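Local atomic coordinates of putative esterase aq_1494 (Aquifex aeolicus, PDB entry 2EGR), a protein that probably hydrolyses fatty acyl-CoA thioesters, as a member of the 4-hydroxybenzoyl-CoA thioesterase family with a hotdog fold. Residues A[62-67]-A[100-105]; A[74-79]-A[92-97]; A[85-90]-A[107-112]; A[6-11]-A[68-73]. One frame throughout, in Å; residues are numbered along the deposited sequence.

Interaction 1 of 4, residues A[62-67]-A[100-105]; sequences EYKKPL and VAKANT
Glu62 and Lys102 form an antiparallel hydrogen-bonded pair where strand 52-63 ends beside strand 98-111. Glu62 N donates to Lys102 O, 2.7 Å away with an N-H...O angle of 177°, and Lys102 N returns the bond to Glu62 O. The Glu62 side chain runs alongside that of Lys102, pointing the same way. Its CB sits 3.9 Å from Lys102 O. CG, placed between the backbone N and the carbonyl carbon (chi1 48°), comes closer to the same oxygen, at 3.2 Å. At the tip OE2 lies 3.8 Å from Lys102 CB and makes a long salt bridge to Lys64 NZ, while OE1 bonds to Tyr60 OH. An alanine at Glu62 would probably leave Tyr60 OH without this partner and uncover one flank of the Lys102 chain. Past the strand end, Val100 O accepts two N-H groups: Lys64 N from above the carbonyl plane at 2.8 Å, and Lys65 N with less tilt at 3.0 Å. This double grip ties the departing loop to the strand. Farther on, Leu67 CG packs on Val100 CG1 at 3.8 Å. Val100 and Ala101 both face Val93, a classic beta bulge. Glu62 also pairs with a strand of the second subunit, so the antiparallel sheet of this hotdog fold continues across the interface.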
# COMPACT_ATOMS: atom_id res chain seq x y z
N GLU A 62 -14.13 2.78 -13.44
CA GLU A 62 -14.46 4.13 -13.84
C GLU A 62 -14.81 4.98 -12.63
O GLU A 62 -15.62 4.59 -11.76
CB GLU A 62 -15.55 4.20 -14.94
CG GLU A 62 -16.77 3.37 -14.73
CD GLU A 62 -17.69 3.37 -15.98
OE1 GLU A 62 -17.17 3.61 -17.10
OE2 GLU A 62 -18.90 3.10 -15.82
N TYR A 63 -14.18 6.14 -12.58
CA TYR A 63 -14.18 7.01 -11.42
C TYR A 63 -15.02 8.24 -11.69
O TYR A 63 -14.69 9.08 -12.55
CB TYR A 63 -12.74 7.39 -11.02
CG TYR A 63 -11.82 6.20 -10.75
CD1 TYR A 63 -11.63 5.74 -9.45
CD2 TYR A 63 -11.16 5.56 -11.80
CE1 TYR A 63 -10.78 4.63 -9.20
CE2 TYR A 63 -10.35 4.44 -11.58
CZ TYR A 63 -10.15 3.99 -10.26
OH TYR A 63 -9.34 2.91 -10.04
N LYS A 64 -16.12 8.37 -10.97
CA LYS A 64 -17.07 9.46 -11.22
C LYS A 64 -16.95 10.61 -10.22
O LYS A 64 -16.93 11.77 -10.61
CB LYS A 64 -18.51 8.93 -11.29
CG LYS A 64 -18.67 7.67 -12.14
CD LYS A 64 -20.05 6.99 -11.90
CE LYS A 64 -20.23 5.78 -12.84
NZ LYS A 64 -20.40 6.19 -14.29
N LYS A 65 -16.89 10.28 -8.93
CA LYS A 65 -16.71 11.25 -7.87
C LYS A 65 -15.70 10.68 -6.86
O LYS A 65 -15.66 9.48 -6.67
CB LYS A 65 -18.04 11.53 -7.16
CG LYS A 65 -19.19 12.12 -8.06
CD LYS A 65 -18.99 13.63 -8.28
CE LYS A 65 -19.94 14.21 -9.34
NZ LYS A 65 -20.19 15.69 -9.09
N PRO A 66 -14.93 11.53 -6.19
CA PRO A 66 -13.92 11.00 -5.27
C PRO A 66 -14.50 10.50 -3.95
O PRO A 66 -15.62 10.85 -3.60
CB PRO A 66 -13.03 12.21 -5.00
CG PRO A 66 -13.97 13.36 -5.08
CD PRO A 66 -14.88 13.00 -6.25
N LEU A 67 -13.70 9.70 -3.23
CA LEU A 67 -13.96 9.37 -1.84
C LEU A 67 -12.89 10.08 -1.00
O LEU A 67 -11.73 10.20 -1.43
CB LEU A 67 -13.90 7.85 -1.65
CG LEU A 67 -15.05 6.97 -2.19
CD1 LEU A 67 -14.64 5.53 -2.05
CD2 LEU A 67 -16.34 7.26 -1.43
N VAL A 100 -20.31 6.61 -7.14
CA VAL A 100 -19.06 7.34 -7.11
C VAL A 100 -18.03 6.65 -8.04
O VAL A 100 -17.06 7.27 -8.52
CB VAL A 100 -18.67 7.42 -5.59
CG1 VAL A 100 -17.35 6.86 -5.25
CG2 VAL A 100 -19.02 8.78 -4.96
N ALA A 101 -18.23 5.35 -8.29
CA ALA A 101 -17.43 4.60 -9.25
C ALA A 101 -18.14 3.32 -9.64
O ALA A 101 -19.02 2.82 -8.91
CB ALA A 101 -16.03 4.27 -8.65
N LYS A 102 -17.76 2.78 -10.80
CA LYS A 102 -18.23 1.46 -11.25
C LYS A 102 -17.06 0.68 -11.78
O LYS A 102 -16.16 1.26 -12.38
CB LYS A 102 -19.27 1.61 -12.38
CG LYS A 102 -20.54 2.21 -11.89
CD LYS A 102 -21.65 2.05 -12.92
CE LYS A 102 -22.96 2.65 -12.43
NZ LYS A 102 -23.96 2.59 -13.59
N ALA A 103 -17.11 -0.64 -11.60
CA ALA A 103 -16.02 -1.53 -11.96
C ALA A 103 -16.47 -2.94 -12.29
O ALA A 103 -17.64 -3.33 -12.05
CB ALA A 103 -15.02 -1.59 -10.81
N ASN A 104 -15.52 -3.73 -12.77
CA ASN A 104 -15.70 -5.13 -13.02
C ASN A 104 -14.36 -5.84 -13.02
O ASN A 104 -13.31 -5.21 -13.32
CB ASN A 104 -16.50 -5.36 -14.32
CG ASN A 104 -15.79 -4.84 -15.57
OD1 ASN A 104 -14.93 -5.52 -16.12
ND2 ASN A 104 -16.21 -3.68 -16.06
N THR A 105 -14.42 -7.12 -12.67
CA THR A 105 -13.28 -8.01 -12.60
C THR A 105 -13.67 -9.39 -13.13
O THR A 105 -14.76 -9.90 -12.84
CB THR A 105 -12.72 -8.16 -11.17
OG1 THR A 105 -13.73 -8.70 -10.31
CG2 THR A 105 -12.25 -6.79 -10.62

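Interaction 2 of 4, residues A[74-79]-A[92-97]; sequences EVHLNL and IVFKED
Strands 74-79 and 92-95 run antiparallel, their axes 4.7 Å apart at closest, with Glu74-Phe94 and His76-Ile92 as hydrogen-bonded pairs and Val75-Val93 as the non-hydrogen-bonded pair between them. They belong to the beta hairpin 72-82/86-95 of the hotdog sheet. Each hydrogen-bonded pair is closed by two N-H...O bonds, the straightest being His76 N to Ile92 O at 174°. Val93 CA adds a CA-H...O contact to Glu74 O.

His76 and Phe94 share a face of the sheet and cross at about a right angle, forming an edge-to-face pair with centroids 4.7 Å apart and planes at 57°. In both residues CG is anti to the carbonyl carbon, and these matching first torsions send the two rings along the same face, where they meet. An alanine in place of His76 would probably open a gap beside the Phe94 edge and let that ring turn more freely. Over one face of the Phe94 ring, offset toward its rim, Ile92 CG2 lies 3.4 Å from the plane. Glu74 stands on this side of the sheet too; its CB meets the His76 ring at the edge, and its OE2 forms a salt bridge with Arg6. Val75 and Val93 point to the other face, where both meet Phe29 of helix 22-39; across the strands their CG2 atoms are 4.4 Å apart. Phe94 turns its edge to the His76 face, with CD2 3.5 Å above the imidazole plane and over its centre.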
# COMPACT_ATOMS: atom_id res chain seq x y z
N GLU A 74 -20.27 2.10 0.21
CA GLU A 74 -20.71 0.73 0.04
C GLU A 74 -20.31 0.29 -1.35
O GLU A 74 -20.44 1.05 -2.29
CB GLU A 74 -22.25 0.60 0.23
CG GLU A 74 -22.67 1.04 1.62
CD GLU A 74 -24.15 0.82 1.88
OE1 GLU A 74 -24.92 0.78 0.92
OE2 GLU A 74 -24.50 0.63 3.06
N VAL A 75 -19.79 -0.92 -1.41
CA VAL A 75 -19.53 -1.64 -2.64
C VAL A 75 -20.68 -2.66 -2.82
O VAL A 75 -20.86 -3.58 -1.99
CB VAL A 75 -18.19 -2.38 -2.51
CG1 VAL A 75 -17.87 -3.15 -3.79
CG2 VAL A 75 -17.07 -1.36 -2.12
N HIS A 76 -21.48 -2.44 -3.85
CA HIS A 76 -22.56 -3.36 -4.21
C HIS A 76 -22.05 -4.23 -5.34
O HIS A 76 -21.73 -3.73 -6.45
CB HIS A 76 -23.78 -2.58 -4.70
CG HIS A 76 -24.50 -1.78 -3.65
ND1 HIS A 76 -23.86 -1.18 -2.58
CD2 HIS A 76 -25.81 -1.46 -3.54
CE1 HIS A 76 -24.76 -0.52 -1.86
NE2 HIS A 76 -25.94 -0.66 -2.43
N LEU A 77 -21.94 -5.52 -5.04
CA LEU A 77 -21.34 -6.53 -5.91
C LEU A 77 -22.44 -7.32 -6.58
O LEU A 77 -23.43 -7.66 -5.92
CB LEU A 77 -20.49 -7.47 -5.02
CG LEU A 77 -19.68 -8.67 -5.46
CD1 LEU A 77 -18.61 -9.05 -4.42
CD2 LEU A 77 -20.59 -9.86 -5.72
N ASN A 78 -22.26 -7.62 -7.86
CA ASN A 78 -23.16 -8.52 -8.60
C ASN A 78 -22.38 -9.52 -9.47
O ASN A 78 -21.39 -9.13 -10.10
CB ASN A 78 -24.11 -7.69 -9.46
CG ASN A 78 -25.16 -8.55 -10.20
OD1 ASN A 78 -25.88 -9.35 -9.58
ND2 ASN A 78 -25.23 -8.40 -11.53
N LEU A 79 -22.79 -10.79 -9.48
CA LEU A 79 -22.21 -11.78 -10.39
C LEU A 79 -22.78 -11.53 -11.76
O LEU A 79 -24.01 -11.51 -11.95
CB LEU A 79 -22.52 -13.23 -9.96
CG LEU A 79 -21.98 -14.37 -10.82
CD1 LEU A 79 -20.47 -14.46 -10.71
CD2 LEU A 79 -22.62 -15.74 -10.45
N ILE A 92 -20.62 -1.53 -8.01
CA ILE A 92 -20.91 -0.11 -7.94
C ILE A 92 -20.55 0.41 -6.55
O ILE A 92 -20.93 -0.18 -5.54
CB ILE A 92 -22.41 0.24 -8.26
CG1 ILE A 92 -22.80 -0.33 -9.63
CG2 ILE A 92 -22.60 1.75 -8.27
CD1 ILE A 92 -24.28 -0.73 -9.75
N VAL A 93 -19.78 1.49 -6.53
CA VAL A 93 -19.41 2.11 -5.26
C VAL A 93 -20.34 3.26 -4.98
O VAL A 93 -20.39 4.23 -5.76
CB VAL A 93 -17.94 2.58 -5.25
CG1 VAL A 93 -17.62 3.26 -3.89
CG2 VAL A 93 -17.01 1.39 -5.54
N PHE A 94 -21.10 3.15 -3.89
CA PHE A 94 -22.02 4.21 -3.48
C PHE A 94 -21.53 5.01 -2.29
O PHE A 94 -21.01 4.46 -1.32
CB PHE A 94 -23.40 3.63 -3.11
CG PHE A 94 -24.18 3.17 -4.30
CD1 PHE A 94 -24.87 4.09 -5.09
CD2 PHE A 94 -24.22 1.82 -4.63
CE1 PHE A 94 -25.60 3.66 -6.20
CE2 PHE A 94 -24.95 1.39 -5.74
CZ PHE A 94 -25.64 2.31 -6.52
N LYS A 95 -21.75 6.32 -2.36
CA LYS A 95 -21.61 7.19 -1.21
C LYS A 95 -22.86 8.07 -1.09
O LYS A 95 -23.19 8.85 -1.98
CB LYS A 95 -20.34 8.04 -1.37
CG LYS A 95 -20.14 9.16 -0.36
CD LYS A 95 -19.03 10.09 -0.88
CE LYS A 95 -18.95 11.34 -0.06
NZ LYS A 95 -17.77 12.25 -0.32
N GLU A 96 -23.56 7.93 0.03
CA GLU A 96 -24.86 8.57 0.21
C GLU A 96 -25.76 8.14 -0.98
O GLU A 96 -25.84 6.95 -1.27
CB GLU A 96 -24.69 10.07 0.44
CG GLU A 96 -24.40 10.32 1.93
CD GLU A 96 -23.51 11.51 2.22
OE1 GLU A 96 -22.60 11.83 1.43
OE2 GLU A 96 -23.72 12.12 3.29
N ASP A 97 -26.42 9.03 -1.68
CA ASP A 97 -27.31 8.44 -2.71
C ASP A 97 -26.55 7.97 -3.97
O ASP A 97 -27.11 7.31 -4.86
CB ASP A 97 -28.48 9.38 -3.06
CG ASP A 97 -29.73 9.14 -2.17
OD1 ASP A 97 -30.79 9.77 -2.45
OD2 ASP A 97 -29.65 8.33 -1.21

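Interaction 3 of 4, residues A[85-90]-A[107-112]; sequences FTFTFS and HCMVKN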
# COMPACT_ATOMS: atom_id res chain seq x y z
N PHE A 85 -15.17 -22.16 -16.84
CA PHE A 85 -13.83 -21.81 -16.38
C PHE A 85 -13.66 -20.47 -15.68
O PHE A 85 -12.70 -20.30 -14.93
CB PHE A 85 -12.84 -21.89 -17.55
CG PHE A 85 -12.56 -23.28 -18.02
CD1 PHE A 85 -11.68 -24.10 -17.32
CD2 PHE A 85 -13.18 -23.78 -19.17
CE1 PHE A 85 -11.43 -25.41 -17.75
CE2 PHE A 85 -12.93 -25.08 -19.60
CZ PHE A 85 -12.05 -25.88 -18.90
N THR A 86 -14.56 -19.52 -15.95
CA THR A 86 -14.40 -18.14 -15.50
C THR A 86 -15.66 -17.57 -14.84
O THR A 86 -16.74 -18.13 -14.99
CB THR A 86 -13.99 -17.18 -16.68
OG1 THR A 86 -15.11 -16.89 -17.50
CG2 THR A 86 -12.85 -17.76 -17.52
N PHE A 87 -15.50 -16.46 -14.12
CA PHE A 87 -16.62 -15.66 -13.64
C PHE A 87 -16.25 -14.19 -13.58
O PHE A 87 -15.06 -13.86 -13.47
CB PHE A 87 -17.12 -16.15 -12.27
CG PHE A 87 -16.05 -16.19 -11.19
CD1 PHE A 87 -15.92 -15.13 -10.29
CD2 PHE A 87 -15.22 -17.30 -11.06
CE1 PHE A 87 -14.95 -15.19 -9.26
CE2 PHE A 87 -14.24 -17.36 -10.05
CZ PHE A 87 -14.11 -16.30 -9.15
N THR A 88 -17.27 -13.34 -13.67
CA THR A 88 -17.13 -11.87 -13.76
C THR A 88 -18.03 -11.21 -12.72
O THR A 88 -19.24 -11.50 -12.67
CB THR A 88 -17.49 -11.33 -15.20
OG1 THR A 88 -16.64 -11.95 -16.15
CG2 THR A 88 -17.32 -9.82 -15.32
N PHE A 89 -17.44 -10.37 -11.87
CA PHE A 89 -18.21 -9.53 -10.98
C PHE A 89 -18.29 -8.11 -11.48
O PHE A 89 -17.33 -7.60 -12.08
CB PHE A 89 -17.59 -9.49 -9.56
CG PHE A 89 -17.68 -10.78 -8.80
CD1 PHE A 89 -18.90 -11.23 -8.30
CD2 PHE A 89 -16.53 -11.51 -8.53
CE1 PHE A 89 -18.95 -12.43 -7.56
CE2 PHE A 89 -16.58 -12.70 -7.78
CZ PHE A 89 -17.79 -13.16 -7.31
N SER A 90 -19.43 -7.48 -11.21
CA SER A 90 -19.58 -6.04 -11.37
C SER A 90 -19.72 -5.39 -10.00
O SER A 90 -20.12 -6.05 -9.02
CB SER A 90 -20.72 -5.65 -12.32
OG SER A 90 -21.99 -5.61 -11.69
N HIS A 107 -12.27 -13.45 -13.55
CA HIS A 107 -11.45 -14.42 -12.83
C HIS A 107 -11.51 -15.81 -13.44
O HIS A 107 -12.48 -16.18 -14.08
CB HIS A 107 -11.90 -14.53 -11.36
CG HIS A 107 -11.93 -13.22 -10.64
ND1 HIS A 107 -13.00 -12.35 -10.72
CD2 HIS A 107 -11.02 -12.62 -9.85
CE1 HIS A 107 -12.74 -11.28 -10.00
NE2 HIS A 107 -11.53 -11.41 -9.48
N CYS A 108 -10.47 -16.57 -13.18
CA CYS A 108 -10.47 -17.98 -13.50
C CYS A 108 -9.85 -18.68 -12.32
O CYS A 108 -9.53 -18.04 -11.30
CB CYS A 108 -9.75 -18.23 -14.83
SG CYS A 108 -7.98 -17.95 -14.81
N MET A 109 -9.72 -20.00 -12.40
CA MET A 109 -9.26 -20.79 -11.28
C MET A 109 -8.14 -21.75 -11.64
O MET A 109 -8.09 -22.29 -12.76
CB MET A 109 -10.42 -21.53 -10.60
CG MET A 109 -11.37 -20.61 -9.82
SD MET A 109 -12.54 -21.45 -8.76
CE MET A 109 -13.75 -20.19 -8.70
N VAL A 110 -7.26 -21.97 -10.68
CA VAL A 110 -6.04 -22.73 -10.90
C VAL A 110 -5.82 -23.76 -9.80
O VAL A 110 -6.02 -23.48 -8.60
CB VAL A 110 -4.82 -21.74 -11.08
CG1 VAL A 110 -3.49 -22.38 -10.68
CG2 VAL A 110 -4.78 -21.20 -12.51
N LYS A 111 -5.44 -24.96 -10.22
CA LYS A 111 -5.03 -26.03 -9.32
C LYS A 111 -3.90 -26.83 -9.96
O LYS A 111 -3.96 -27.17 -11.16
CB LYS A 111 -6.21 -26.94 -8.98
CG LYS A 111 -6.03 -27.73 -7.69
CD LYS A 111 -7.02 -28.87 -7.58
CE LYS A 111 -6.78 -29.67 -6.30
NZ LYS A 111 -7.64 -30.89 -6.23
N ASN A 112 -2.87 -27.13 -9.16
CA ASN A 112 -1.68 -27.87 -9.60
C ASN A 112 -1.07 -27.28 -10.88
O ASN A 112 -0.80 -28.01 -11.87
CB ASN A 112 -1.97 -29.37 -9.76
CG ASN A 112 -2.08 -30.09 -8.42
OD1 ASN A 112 -1.20 -29.98 -7.56
ND2 ASN A 112 -3.17 -30.86 -8.25
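The far end of the beta hairpin 86-95/98-111 is held by Phe87 and His107, an antiparallel hydrogen-bonded pair in the curved sheet of the hotdog fold. His107 N reaches Phe87 O at 2.8 Å. In return Phe87 N binds His107 O at 3.0 Å.

The two side chains lie on the same face of the sheet. Phe87 CG takes the place between its own backbone N and carbonyl carbon (chi1 56°), which directs CG, and the ring attached to it, toward the His107 side of the pair. CB of His107 makes the main contact: it stands over the Phe87 ring in a CH-pi contact, 3.8 Å from the centroid and offset toward the rim near CZ. The imidazole is slid well off the phenyl, so that the rings barely overlap, though their planes are only 19° apart and their centroids 5.1 Å. The imidazole lies at the edge of the Phe89 ring, and the two side chains cross at about a right angle. Met109 lies beside Phe87, although the exact position of its methyl is doubtful, and packs on Val122 of helix 120-126.

On the other face Thr86 CG2 and Cys108 CB meet at 4.1 Å, and Thr86 OG1 bonds to Ser83 OG. Val54 of strand 52-63 lies against both Phe87 and His107, while Leu126 of helix 120-126 touches Phe87 and Phe89. Phe87, Phe89 and Met109 thus pack the C-terminal helix 120-126 onto the hairpin of the hotdog sheet.

Interaction 4 of 4, residues A[6-11]-A[68-73]; sequences RRRVQF and FYDDVF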
# COMPACT_ATOMS: atom_id res chain seq x y z
N ARG A 6 -19.93 -2.68 3.32
CA ARG A 6 -19.89 -1.30 3.79
C ARG A 6 -18.61 -1.05 4.55
O ARG A 6 -18.21 -1.85 5.40
CB ARG A 6 -21.11 -1.00 4.68
CG ARG A 6 -21.21 0.37 5.21
CD ARG A 6 -22.76 0.61 5.22
NE ARG A 6 -23.09 1.55 6.22
CZ ARG A 6 -24.13 2.37 6.25
NH1 ARG A 6 -25.06 2.47 5.27
NH2 ARG A 6 -24.18 3.14 7.29
N ARG A 7 -17.98 0.08 4.26
CA ARG A 7 -16.58 0.31 4.55
C ARG A 7 -16.38 1.80 4.81
O ARG A 7 -17.04 2.64 4.19
CB ARG A 7 -15.75 -0.17 3.32
CG ARG A 7 -14.22 -0.01 3.37
CD ARG A 7 -13.56 -0.67 4.55
NE ARG A 7 -12.25 -1.16 4.11
CZ ARG A 7 -11.16 -0.42 3.97
NH1 ARG A 7 -11.17 0.86 4.28
NH2 ARG A 7 -10.05 -1.00 3.53
N ARG A 8 -15.47 2.13 5.73
CA ARG A 8 -15.07 3.52 5.93
C ARG A 8 -13.64 3.77 5.41
O ARG A 8 -12.77 2.93 5.60
CB ARG A 8 -15.15 3.82 7.42
CG ARG A 8 -14.76 5.18 7.83
CD ARG A 8 -14.87 5.26 9.35
NE ARG A 8 -16.26 5.07 9.77
CZ ARG A 8 -17.14 6.05 9.98
NH1 ARG A 8 -16.81 7.30 9.79
NH2 ARG A 8 -18.38 5.76 10.35
N VAL A 9 -13.43 4.94 4.78
CA VAL A 9 -12.10 5.32 4.22
C VAL A 9 -11.11 5.57 5.35
O VAL A 9 -11.38 6.36 6.25
CB VAL A 9 -12.17 6.58 3.34
CG1 VAL A 9 -10.70 7.02 2.92
CG2 VAL A 9 -13.08 6.37 2.11
N GLN A 10 -9.95 4.90 5.30
CA GLN A 10 -8.87 5.11 6.29
C GLN A 10 -7.88 6.14 5.78
O GLN A 10 -7.75 6.32 4.55
CB GLN A 10 -8.13 3.77 6.55
CG GLN A 10 -8.98 2.64 7.21
CD GLN A 10 -9.51 2.98 8.60
OE1 GLN A 10 -8.96 3.79 9.33
NE2 GLN A 10 -10.59 2.29 8.99
N PHE A 11 -7.18 6.81 6.69
CA PHE A 11 -6.34 7.95 6.32
C PHE A 11 -5.25 7.54 5.36
O PHE A 11 -5.01 8.23 4.35
CB PHE A 11 -5.71 8.63 7.53
CG PHE A 11 -5.32 10.06 7.26
CD1 PHE A 11 -6.27 11.09 7.24
CD2 PHE A 11 -3.98 10.38 7.01
CE1 PHE A 11 -5.90 12.43 6.94
CE2 PHE A 11 -3.60 11.71 6.75
CZ PHE A 11 -4.56 12.75 6.74
N PHE A 68 -13.30 10.56 0.17
CA PHE A 68 -12.47 11.33 1.07
C PHE A 68 -12.21 10.52 2.32
O PHE A 68 -12.94 9.58 2.61
CB PHE A 68 -13.17 12.65 1.46
CG PHE A 68 -13.58 13.49 0.28
CD1 PHE A 68 -12.66 13.88 -0.66
CD2 PHE A 68 -14.91 13.90 0.13
CE1 PHE A 68 -13.04 14.67 -1.80
CE2 PHE A 68 -15.30 14.69 -0.98
CZ PHE A 68 -14.36 15.07 -1.93
N TYR A 69 -11.20 10.92 3.09
CA TYR A 69 -10.94 10.35 4.39
C TYR A 69 -12.21 10.32 5.23
O TYR A 69 -12.89 11.34 5.36
CB TYR A 69 -9.84 11.13 5.16
CG TYR A 69 -9.74 10.70 6.60
CD1 TYR A 69 -9.51 9.34 6.95
CD2 TYR A 69 -9.94 11.61 7.65
CE1 TYR A 69 -9.45 8.94 8.32
CE2 TYR A 69 -9.87 11.22 8.97
CZ TYR A 69 -9.61 9.90 9.31
OH TYR A 69 -9.56 9.55 10.64
N ASP A 70 -12.46 9.14 5.82
CA ASP A 70 -13.51 8.90 6.81
C ASP A 70 -14.90 8.82 6.18
O ASP A 70 -15.87 8.72 6.94
CB ASP A 70 -13.49 9.94 7.95
CG ASP A 70 -13.87 9.35 9.31
OD1 ASP A 70 -13.66 8.16 9.52
OD2 ASP A 70 -14.37 10.07 10.18
N ASP A 71 -15.00 8.84 4.84
CA ASP A 71 -16.29 8.64 4.15
C ASP A 71 -16.75 7.21 4.36
O ASP A 71 -15.96 6.28 4.31
CB ASP A 71 -16.22 8.87 2.64
CG ASP A 71 -16.27 10.33 2.24
OD1 ASP A 71 -16.63 11.18 3.07
OD2 ASP A 71 -15.99 10.61 1.06
N VAL A 72 -18.05 7.04 4.62
CA VAL A 72 -18.64 5.71 4.63
C VAL A 72 -19.18 5.44 3.22
O VAL A 72 -19.87 6.29 2.64
CB VAL A 72 -19.72 5.55 5.72
CG1 VAL A 72 -20.38 4.12 5.64
CG2 VAL A 72 -19.10 5.78 7.10
N PHE A 73 -18.81 4.30 2.67
CA PHE A 73 -19.19 3.96 1.33
C PHE A 73 -19.61 2.49 1.29
O PHE A 73 -19.40 1.75 2.25
CB PHE A 73 -18.06 4.32 0.31
CG PHE A 73 -16.84 3.47 0.46
CD1 PHE A 73 -16.74 2.26 -0.22
CD2 PHE A 73 -15.81 3.88 1.31
CE1 PHE A 73 -15.60 1.46 -0.09
CE2 PHE A 73 -14.69 3.07 1.47
CZ PHE A 73 -14.58 1.87 0.78
O HOH W 1 -11.74 6.33 9.06
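Asp70 OD1 is gripped by Arg8 NH1 in a salt bridge whose hydrogen bond is weak at 3.3 Å, by a water that donates at 2.7 Å, and by Arg38 of the third subunit. The same water donates to Val9 O. Arg8 runs alongside Asp70, with OD1 near the guanidinium plane at its edge, while Val72 CG2 lies over one guanidinium face, 3.3 Å above it.

Arg7 and Phe73 exchange two backbone bonds within the strands, and the pairing runs on past their ends, where Val9 N reaches Asp71 O and Asp70 N meets Val9 O from above the carbonyl plane at 3.0 Å. Arg7 CB covers the Phe73 ring in a CH-pi contact, and Arg7 NE forms a salt bridge with Glu31. Tyr69 is sandwiched: Phe11 CD1 stands 3.5 Å above the centre of one ring face, edge-to-face with planes at 80°, and Asp70 CB covers the opposite face. Tyr69 CG is anti to the backbone N (chi1 170°), which carries the ring to the Phe11 side. Asp71 OD2 accepts Phe68 N and forms a salt bridge with Lys95 NZ, bracing the type II beta turn 68-71 that leads into strand 72-82, beside strand 3-8 of the hotdog sheet.

How the interactions relate
From the N terminus, strand 3-8 and the residues after it meet 68-73 in interaction 4, closing a loop that holds helices 22-39 and 44-50 and strand 52-63. Interaction 1 opens inside that loop, at 62-67, and closes beyond it at 100-105, so the two cross; Leu67 packs on Val9 and Phe73 between them. Interaction 2 falls wholly within the span of interaction 1, and Val93 pairs with Val100 and Ala101. Interaction 3 crosses both, continuing strands 86-95 and 98-111 on the opposite side of the chain's centre. Salt bridges Arg6-Glu74 and Asp71-Lys95 join interactions 4 and 2. Together the four contacts tie strands 3-8, 72-82, 86-95, 98-111 and 52-63 into one antiparallel sheet.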